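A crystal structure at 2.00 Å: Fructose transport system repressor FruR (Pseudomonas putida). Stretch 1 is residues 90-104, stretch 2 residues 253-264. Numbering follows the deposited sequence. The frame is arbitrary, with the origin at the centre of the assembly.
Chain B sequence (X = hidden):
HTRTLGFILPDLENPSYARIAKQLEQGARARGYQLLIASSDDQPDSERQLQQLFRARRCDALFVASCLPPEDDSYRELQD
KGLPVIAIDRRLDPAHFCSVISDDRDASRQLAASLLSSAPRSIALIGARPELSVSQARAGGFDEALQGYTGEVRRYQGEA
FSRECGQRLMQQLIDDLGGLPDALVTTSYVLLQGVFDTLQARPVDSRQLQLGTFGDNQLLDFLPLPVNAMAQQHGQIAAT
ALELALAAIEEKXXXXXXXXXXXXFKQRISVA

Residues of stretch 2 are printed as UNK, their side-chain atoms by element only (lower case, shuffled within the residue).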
ATOM      1  N   ARG B  90       1.943 -13.133 -10.998  1.00 23.10           N
ATOM      2  CA  ARG B  90       2.787 -13.388 -12.154  1.00 23.92           C
ATOM      3  C   ARG B  90       3.142 -14.870 -12.227  1.00 24.37           C
ATOM      4  O   ARG B  90       3.831 -15.392 -11.360  1.00 19.53           O
ATOM      5  CB  ARG B  90       4.049 -12.538 -12.084  1.00 22.28           C
ATOM      6  CG  ARG B  90       3.787 -11.049 -11.982  1.00 22.13           C
ATOM      7  CD  ARG B  90       5.094 -10.310 -11.920  1.00 27.41           C
ATOM      8  NE  ARG B  90       4.921  -8.874 -11.765  1.00 23.73           N
ATOM      9  CZ  ARG B  90       5.936  -8.030 -11.648  1.00 23.00           C
ATOM     10  NH1 ARG B  90       7.175  -8.497 -11.673  1.00 22.23           N
ATOM     11  NH2 ARG B  90       5.719  -6.728 -11.508  1.00 23.44           N
ATOM     12  N   ARG B  91       2.669 -15.535 -13.273  1.00 25.66           N
ATOM     13  CA  ARG B  91       2.803 -16.981 -13.390  1.00 19.70           C
ATOM     14  C   ARG B  91       4.256 -17.427 -13.505  1.00 15.42           C
ATOM     15  O   ARG B  91       5.092 -16.730 -14.077  1.00 23.52           O
ATOM     16  CB  ARG B  91       2.027 -17.489 -14.610  1.00 22.06           C
ATOM     17  CG  ARG B  91       2.669 -17.116 -15.942  1.00 27.25           C
ATOM     18  CD  ARG B  91       2.128 -17.980 -17.068  1.00 28.72           C
ATOM     19  NE  ARG B  91       0.698 -17.776 -17.275  1.00 29.75           N
ATOM     20  CZ  ARG B  91      -0.095 -18.632 -17.911  1.00 32.66           C
ATOM     21  NH1 ARG B  91       0.401 -19.762 -18.400  1.00 31.86           N
ATOM     22  NH2 ARG B  91      -1.384 -18.361 -18.053  1.00 31.10           N
ATOM     23  N   LEU B  92       4.556 -18.591 -12.944  1.00 17.55           N
ATOM     24  CA  LEU B  92       5.794 -19.278 -13.278  1.00 19.64           C
ATOM     25  C   LEU B  92       5.467 -20.406 -14.266  1.00 25.15           C
ATOM     26  O   LEU B  92       4.303 -20.635 -14.588  1.00 24.02           O
ATOM     27  CB  LEU B  92       6.483 -19.808 -12.021  1.00 22.50           C
ATOM     28  CG  LEU B  92       7.069 -18.752 -11.070  1.00 22.39           C
ATOM     29  CD1 LEU B  92       7.537 -19.368  -9.756  1.00 24.19           C
ATOM     30  CD2 LEU B  92       8.208 -17.991 -11.736  1.00 21.24           C
ATOM     31  N   ASP B  93       6.494 -21.104 -14.737  1.00 22.47           N
ATOM     32  CA  ASP B  93       6.340 -22.129 -15.773  1.00 21.56           C
ATOM     33  C   ASP B  93       5.220 -23.122 -15.440  1.00 17.56           C
ATOM     34  O   ASP B  93       5.300 -23.852 -14.457  1.00 20.17           O
ATOM     35  CB  ASP B  93       7.676 -22.857 -15.949  1.00 27.55           C
ATOM     36  CG  ASP B  93       7.640 -23.918 -17.033  1.00 33.52           C
ATOM     37  OD1 ASP B  93       6.582 -24.114 -17.668  1.00 31.29           O
ATOM     38  OD2 ASP B  93       8.689 -24.560 -17.242  1.00 31.86           O
ATOM     39  N   PRO B  94       4.165 -23.146 -16.269  1.00 20.91           N
ATOM     40  CA  PRO B  94       2.992 -24.002 -16.044  1.00 26.28           C
ATOM     41  C   PRO B  94       3.323 -25.496 -16.059  1.00 28.12           C
ATOM     42  O   PRO B  94       2.517 -26.308 -15.608  1.00 27.83           O
ATOM     43  CB  PRO B  94       2.063 -23.638 -17.207  1.00 24.51           C
ATOM     44  CG  PRO B  94       2.951 -23.034 -18.240  1.00 30.15           C
ATOM     45  CD  PRO B  94       4.033 -22.332 -17.489  1.00 23.00           C
ATOM     46  N   ALA B  95       4.499 -25.847 -16.568  1.00 22.36           N
ATOM     47  CA  ALA B  95       4.922 -27.242 -16.614  1.00 28.30           C
ATOM     48  C   ALA B  95       5.583 -27.702 -15.316  1.00 30.18           C
ATOM     49  O   ALA B  95       5.795 -28.899 -15.117  1.00 23.42           O
ATOM     50  CB  ALA B  95       5.855 -27.476 -17.800  1.00 31.00           C
ATOM     51  N   HIS B  96       5.906 -26.763 -14.429  1.00 24.78           N
ATOM     52  CA  HIS B  96       6.667 -27.119 -13.231  1.00 26.83           C
ATOM     53  C   HIS B  96       6.186 -26.471 -11.928  1.00 27.55           C
ATOM     54  O   HIS B  96       6.458 -26.982 -10.840  1.00 29.03           O
ATOM     55  CB  HIS B  96       8.155 -26.818 -13.445  1.00 29.61           C
ATOM     56  CG  HIS B  96       8.781 -27.627 -14.529  1.00 35.10           C
ATOM     57  ND1 HIS B  96       9.145 -28.954 -14.362  1.00 38.91           N
ATOM     58  CD2 HIS B  96       9.113 -27.321 -15.809  1.00 36.44           C
ATOM     59  CE1 HIS B  96       9.667 -29.414 -15.476  1.00 40.46           C
ATOM     60  NE2 HIS B  96       9.658 -28.439 -16.376  1.00 39.28           N
ATOM     61  N   PHE B  97       5.475 -25.354 -12.038  1.00 23.71           N
ATOM     62  CA  PHE B  97       5.065 -24.599 -10.858  1.00 21.90           C
ATOM     63  C   PHE B  97       3.558 -24.399 -10.770  1.00 25.24           C
ATOM     64  O   PHE B  97       2.864 -24.320 -11.779  1.00 26.69           O
ATOM     65  CB  PHE B  97       5.751 -23.227 -10.833  1.00 22.17           C
ATOM     66  CG  PHE B  97       7.248 -23.297 -10.804  1.00 22.20           C
ATOM     67  CD1 PHE B  97       7.986 -23.180 -11.971  1.00 23.62           C
ATOM     68  CD2 PHE B  97       7.923 -23.472  -9.606  1.00 21.39           C
ATOM     69  CE1 PHE B  97       9.370 -23.243 -11.947  1.00 25.49           C
ATOM     70  CE2 PHE B  97       9.304 -23.539  -9.574  1.00 24.22           C
ATOM     71  CZ  PHE B  97      10.028 -23.426 -10.745  1.00 28.03           C
ATOM     72  N   CYS B  98       3.064 -24.320  -9.542  1.00 25.52           N
ATOM     73  CA  CYS B  98       1.695 -23.910  -9.278  1.00 23.77           C
ATOM     74  C   CYS B  98       1.630 -22.383  -9.244  1.00 24.16           C
ATOM     75  O   CYS B  98       2.407 -21.744  -8.532  1.00 24.30           O
ATOM     76  CB  CYS B  98       1.253 -24.489  -7.931  1.00 27.70           C
ATOM     77  SG  CYS B  98      -0.376 -23.997  -7.390  0.81 55.09           S
ATOM     78  N   SER B  99       0.714 -21.796 -10.011  1.00 22.28           N
ATOM     79  CA  SER B  99       0.547 -20.340 -10.010  1.00 21.51           C
ATOM     80  C   SER B  99      -0.901 -19.955  -9.757  1.00 20.44           C
ATOM     81  O   SER B  99      -1.823 -20.588 -10.266  1.00 21.15           O
ATOM     82  CB  SER B  99       1.011 -19.726 -11.339  1.00 20.04           C
ATOM     83  OG  SER B  99       2.351 -20.081 -11.638  1.00 19.43           O
ATOM     84  N   VAL B 100      -1.103 -18.914  -8.960  1.00 17.44           N
ATOM     85  CA  VAL B 100      -2.438 -18.355  -8.792  1.00 16.46           C
ATOM     86  C   VAL B 100      -2.446 -16.931  -9.329  1.00 19.89           C
ATOM     87  O   VAL B 100      -1.712 -16.074  -8.841  1.00 21.42           O
ATOM     88  CB  VAL B 100      -2.889 -18.362  -7.316  1.00 15.44           C
ATOM     89  CG1 VAL B 100      -4.334 -17.892  -7.194  1.00 18.22           C
ATOM     90  CG2 VAL B 100      -2.730 -19.746  -6.717  1.00 15.10           C
ATOM     91  N   ILE B 101      -3.287 -16.677 -10.324  1.00 20.23           N
ATOM     92  CA  ILE B 101      -3.265 -15.403 -11.029  1.00 22.66           C
ATOM     93  C   ILE B 101      -4.672 -14.907 -11.341  1.00 26.41           C
ATOM     94  O   ILE B 101      -5.654 -15.605 -11.090  1.00 24.94           O
ATOM     95  CB  ILE B 101      -2.471 -15.509 -12.353  1.00 24.65           C
ATOM     96  CG1 ILE B 101      -3.215 -16.369 -13.380  1.00 24.69           C
ATOM     97  CG2 ILE B 101      -1.083 -16.083 -12.102  1.00 27.14           C
ATOM     98  CD1 ILE B 101      -2.507 -16.447 -14.724  1.00 27.82           C
ATOM     99  N   SER B 102      -4.764 -13.690 -11.872  1.00 26.39           N
ATOM    100  CA  SER B 102      -6.033 -13.167 -12.354  1.00 27.56           C
ATOM    101  C   SER B 102      -6.188 -13.468 -13.840  1.00 27.92           C
ATOM    102  O   SER B 102      -5.200 -13.606 -14.556  1.00 27.99           O
ATOM    103  CB  SER B 102      -6.139 -11.669 -12.082  1.00 33.37           C
ATOM    104  OG  SER B 102      -6.234 -11.418 -10.692  1.00 33.83           O
ATOM    105  N   ASP B 103      -7.432 -13.588 -14.296  1.00 31.42           N
ATOM    106  CA  ASP B 103      -7.708 -13.858 -15.706  1.00 34.31           C
ATOM    107  C   ASP B 103      -7.538 -12.579 -16.520  1.00 34.79           C
ATOM    108  O   ASP B 103      -8.517 -11.980 -16.964  1.00 32.96           O
ATOM    109  CB  ASP B 103      -9.121 -14.415 -15.872  1.00 40.99           C
ATOM    110  CG  ASP B 103      -9.423 -14.838 -17.297  1.00 53.13           C
ATOM    111  OD1 ASP B 103      -8.533 -14.718 -18.167  1.00 58.22           O
ATOM    112  OD2 ASP B 103     -10.559 -15.292 -17.549  1.00 59.08           O
ATOM    113  N   ASP B 104      -6.283 -12.181 -16.719  1.00 29.99           N
ATOM    114  CA  ASP B 104      -5.951 -10.861 -17.252  1.00 23.34           C
ATOM    115  C   ASP B 104      -6.325 -10.634 -18.712  1.00 28.69           C
ATOM    116  O   ASP B 104      -6.775  -9.550 -19.076  1.00 30.62           O
ATOM    117  CB  ASP B 104      -4.465 -10.568 -17.049  1.00 24.43           C
ATOM    118  CG  ASP B 104      -4.123 -10.281 -15.604  1.00 31.79           C
ATOM    119  OD1 ASP B 104      -5.051  -9.998 -14.814  1.00 30.65           O
ATOM    120  OD2 ASP B 104      -2.926 -10.337 -15.261  1.00 37.88           O
ATOM    121  N   UNK B 253       1.171 -32.739  -1.543  1.00 39.43           N
ATOM    122  CA  UNK B 253       0.521 -32.573  -2.839  1.00 40.09           C
ATOM    123  C   UNK B 253       1.013 -31.305  -3.527  1.00 39.24           C
ATOM    124  O   UNK B 253       0.963 -30.219  -2.949  1.00 35.35           O
ATOM    125  n   UNK B 253      -3.721 -32.508  -3.053  1.00 71.46           N
ATOM    126  c   UNK B 253      -0.996 -32.480  -2.669  1.00 47.48           C
ATOM    127  n   UNK B 253      -4.505 -31.286  -1.269  1.00 74.81           N
ATOM    128  c   UNK B 253      -3.191 -33.586  -2.220  1.00 67.85           C
ATOM    129  n   UNK B 253      -4.786 -30.496  -3.405  1.00 72.10           N
ATOM    130  c   UNK B 253      -1.699 -33.802  -2.447  1.00 60.59           C
ATOM    131  c   UNK B 253      -4.336 -31.429  -2.575  1.00 73.14           C
ATOM    132  N   UNK B 254       1.466 -31.442  -4.768  1.00 35.52           N
ATOM    133  CA  UNK B 254       1.879 -30.291  -5.563  1.00 35.06           C
ATOM    134  C   UNK B 254       1.731 -30.615  -7.043  1.00 38.50           C
ATOM    135  O   UNK B 254       2.480 -31.430  -7.583  1.00 36.64           O
ATOM    136  c   UNK B 254       3.329 -29.918  -5.248  1.00 28.04           C
ATOM    137  c   UNK B 254       3.766 -27.429  -5.172  1.00 27.91           C
ATOM    138  c   UNK B 254       4.269 -28.603  -7.182  1.00 29.65           C
ATOM    139  c   UNK B 254       3.791 -28.625  -5.882  1.00 27.23           C
ATOM    140  c   UNK B 254       4.662 -26.250  -7.047  1.00 26.56           C
ATOM    141  o   UNK B 254       5.087 -25.079  -7.629  1.00 21.28           O
ATOM    142  c   UNK B 254       4.699 -27.425  -7.768  1.00 31.34           C
ATOM    143  c   UNK B 254       4.192 -26.244  -5.750  1.00 23.64           C
ATOM    144  N   UNK B 255       0.761 -29.983  -7.696  1.00 37.21           N
ATOM    145  CA  UNK B 255       0.561 -30.178  -9.128  1.00 40.34           C
ATOM    146  C   UNK B 255       0.821 -28.880  -9.884  1.00 34.96           C
ATOM    147  O   UNK B 255       0.187 -27.863  -9.610  1.00 34.52           O
ATOM    148  o   UNK B 255      -3.067 -31.108 -12.312  1.00 70.20           O
ATOM    149  c   UNK B 255      -0.856 -30.681  -9.418  1.00 45.18           C
ATOM    150  c   UNK B 255      -2.582 -31.304 -11.177  1.00 68.80           C
ATOM    151  o   UNK B 255      -3.212 -31.871 -10.261  1.00 73.71           O
ATOM    152  c   UNK B 255      -1.162 -30.837 -10.907  1.00 56.64           C
ATOM    153  N   UNK B 256       1.758 -28.913 -10.842  1.00 29.45           N
ATOM    154  CA  UNK B 256       2.033 -27.718 -11.643  1.00 24.19           C
ATOM    155  C   UNK B 256       0.777 -27.286 -12.387  1.00 26.51           C
ATOM    156  O   UNK B 256      -0.028 -28.133 -12.782  1.00 32.35           O
ATOM    157  c   UNK B 256       3.093 -28.195 -12.642  1.00 26.86           C
ATOM    158  c   UNK B 256       3.690 -29.420 -12.026  1.00 28.67           C
ATOM    159  c   UNK B 256       2.585 -30.062 -11.249  1.00 29.60           C
ATOM    160  N   UNK B 257       0.604 -25.984 -12.570  1.00 23.69           N
ATOM    161  CA  UNK B 257      -0.545 -25.484 -13.297  1.00 22.79           C
ATOM    162  C   UNK B 257      -0.953 -24.095 -12.859  1.00 26.87           C
ATOM    163  O   UNK B 257      -0.636 -23.660 -11.755  1.00 23.39           O
ATOM    164  N   UNK B 258      -1.665 -23.401 -13.737  1.00 23.53           N
ATOM    165  CA  UNK B 258      -2.140 -22.055 -13.452  1.00 28.74           C
ATOM    166  C   UNK B 258      -3.581 -22.065 -12.949  1.00 28.90           C
ATOM    167  O   UNK B 258      -4.451 -22.695 -13.549  1.00 29.59           O
ATOM    168  c   UNK B 258      -2.700 -19.823 -14.454  1.00 27.88           C
ATOM    169  c   UNK B 258      -2.049 -21.167 -14.706  1.00 25.94           C
ATOM    170  c   UNK B 258      -0.598 -21.013 -15.131  1.00 24.14           C
ATOM    171  N   UNK B 259      -3.826 -21.373 -11.842  1.00 24.16           N
ATOM    172  CA  UNK B 259      -5.182 -21.195 -11.332  1.00 27.17           C
ATOM    173  C   UNK B 259      -5.581 -19.742 -11.525  1.00 27.46           C
ATOM    174  O   UNK B 259      -5.009 -18.848 -10.907  1.00 26.38           O
ATOM    175  c   UNK B 259      -3.544 -24.709  -9.289  1.00 32.07           C
ATOM    176  n   UNK B 259      -4.776 -25.122  -9.093  1.00 39.05           N
ATOM    177  c   UNK B 259      -5.261 -21.564  -9.850  1.00 22.41           C
ATOM    178  c   UNK B 259      -5.641 -24.062  -9.258  1.00 36.82           C
ATOM    179  n   UNK B 259      -3.576 -23.415  -9.574  1.00 30.92           N
ATOM    180  c   UNK B 259      -4.881 -22.983  -9.561  1.00 26.72           C
ATOM    181  N   UNK B 260      -6.557 -19.507 -12.394  1.00 25.57           N
ATOM    182  CA  UNK B 260      -6.949 -18.149 -12.745  1.00 30.41           C
ATOM    183  C   UNK B 260      -8.220 -17.715 -12.031  1.00 32.60           C
ATOM    184  O   UNK B 260      -9.210 -18.436 -12.024  1.00 41.71           O
ATOM    185  c   UNK B 260      -7.113 -18.015 -14.257  1.00 28.41           C
ATOM    186  N   UNK B 261      -8.181 -16.526 -11.440  1.00 32.53           N
ATOM    187  CA  UNK B 261      -9.349 -15.956 -10.780  1.00 33.10           C
ATOM    188  C   UNK B 261      -9.835 -14.745 -11.560  1.00 31.51           C
ATOM    189  O   UNK B 261      -9.044 -13.867 -11.910  1.00 27.84           O
ATOM    190  c   UNK B 261      -8.484 -16.700  -8.550  1.00 33.25           C
ATOM    191  c   UNK B 261     -10.249 -14.922  -8.664  1.00 31.14           C
ATOM    192  c   UNK B 261      -9.020 -15.527  -9.343  1.00 34.50           C
ATOM    193  N   UNK B 262     -11.137 -14.694 -11.827  1.00 29.68           N
ATOM    194  CA  UNK B 262     -11.711 -13.582 -12.564  1.00 27.36           C
ATOM    195  C   UNK B 262     -11.537 -12.256 -11.843  1.00 25.92           C
ATOM    196  O   UNK B 262     -11.523 -12.202 -10.611  1.00 25.35           O
ATOM    197  N   UNK B 263     -11.391 -11.184 -12.613  1.00 24.66           N
ATOM    198  CA  UNK B 263     -11.396  -9.839 -12.057  1.00 32.06           C
ATOM    199  C   UNK B 263     -12.826  -9.305 -12.013  1.00 32.71           C
ATOM    200  O   UNK B 263     -13.675  -9.722 -12.798  1.00 33.49           O
ATOM    201  n   UNK B 263      -6.549  -6.695 -11.807  1.00 34.73           N
ATOM    202  n   UNK B 263      -4.718  -7.964 -12.353  1.00 35.02           N
ATOM    203  c   UNK B 263      -8.182  -8.190 -13.552  1.00 34.77           C
ATOM    204  n   UNK B 263      -6.755  -8.406 -13.332  1.00 33.96           N
ATOM    205  c   UNK B 263      -6.009  -7.691 -12.495  1.00 35.47           C
ATOM    206  c   UNK B 263     -10.513  -8.910 -12.892  1.00 32.01           C
ATOM    207  c   UNK B 263      -9.021  -9.188 -12.762  1.00 32.91           C
ATOM    208  N   UNK B 264     -13.098  -8.385 -11.091  1.00 33.26           N
ATOM    209  CA  UNK B 264     -14.412  -7.753 -11.032  1.00 39.44           C
ATOM    210  C   UNK B 264     -14.410  -6.456 -11.836  1.00 39.40           C
ATOM    211  O   UNK B 264     -13.456  -5.678 -11.776  1.00 35.61           O
ATOM    212  c   UNK B 264     -14.862  -7.495  -9.585  1.00 44.73           C
ATOM    213  o   UNK B 264     -13.884  -6.696  -8.910  1.00 49.30           O
ATOM    214  c   UNK B 264     -15.029  -8.816  -8.845  1.00 45.79           C
TER
HETATM  215  O   HOH W   1      -8.808 -11.651  -9.597  1.00 26.02           O
HETATM  216  O   HOH W   2     -11.053 -11.398 -15.435  1.00 46.38           O

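Position 253 carries three carbons, a nitrogen, then a carbon bearing two more nitrogens, and its side chain makes no contact with stretch 1: Arg 253. Position 254 has one carbon leading to a six-carbon ring tipped by an oxygen. That oxygen accepts a hydrogen bond from Cys 98 N at 2.9 Å, and the ring edge meets His 96 O; a hydroxyl on a six-membered ring means Tyr 254. Position 255 has three carbons, the last with two oxygens, and points away: Glu 255.

At 256, three carbons close onto the backbone nitrogen, and CB packs 3.6 Å from Pro 94 O; this is Pro 256. Position 257 has no side chain. Its N donates to Phe 97 O (2.9 Å), its O accepts from Ser 99 N (2.9 Å), and phi/psi of 152/158 would jam a CB against the preceding carbonyl oxygen: Gly 257.

Position 258 shows one carbon carrying two more, and these pack against Ile 101, Pro 94 and one face of the Arg 91 guanidinium: Val 258. Its CG1 lies 3.4 Å from Ile 101 CD1, while CG2 reaches Pro 94 CB at 4.3 Å. Position 259 has a carbon and a five-membered ring of three carbons and two nitrogens, with Ser 99 O at the ring edge and Cys 98 SG obliquely beside it: His 259. Ser 99 O takes a 2.7 Å bond from His 259 N and a weak one from His 259 ND1 at 3.4 Å, while Cys 98 SG sits 3.8 Å from His 259 CE1.

A single carbon at 260, with CB 4.3 Å from Ile 101 CG1, gives Ala 260. Position 261 again has one carbon carrying two, on the same sheet face as Ser 102: Val 261. Its N donates to Ile 101 O (2.7 Å), and its O accepts from Asp 103 N (2.9 Å). Position 262 has no side-chain atoms, though a CB would have room; it is Gly 262. Position 263 has three carbons, a nitrogen, and a carbon with two nitrogens, and its polar end meets the carboxylate of Asp 104: Arg 263, whose NE forms a salt bridge with Asp 104 OD1 at 2.8 Å. Position 264, one carbon with an oxygen and a carbon, makes no contact: Thr 264.

The rule is a parallel strand pair in which Phe 97, Ser 99 and Ile 101 offer carbonyls to Gly 257, His 259 and Val 261, whose own carbonyls take the amides of Ser 99, Ile 101 and Asp 103. Side chains alternate between faces, Val 258 and Ala 260 joining Ile 101 on one. Tyr 254 and Arg 263 add specific polar contacts beyond this backbone ladder.

Stretch 2 (253-264) RYEPGVHAVGRT
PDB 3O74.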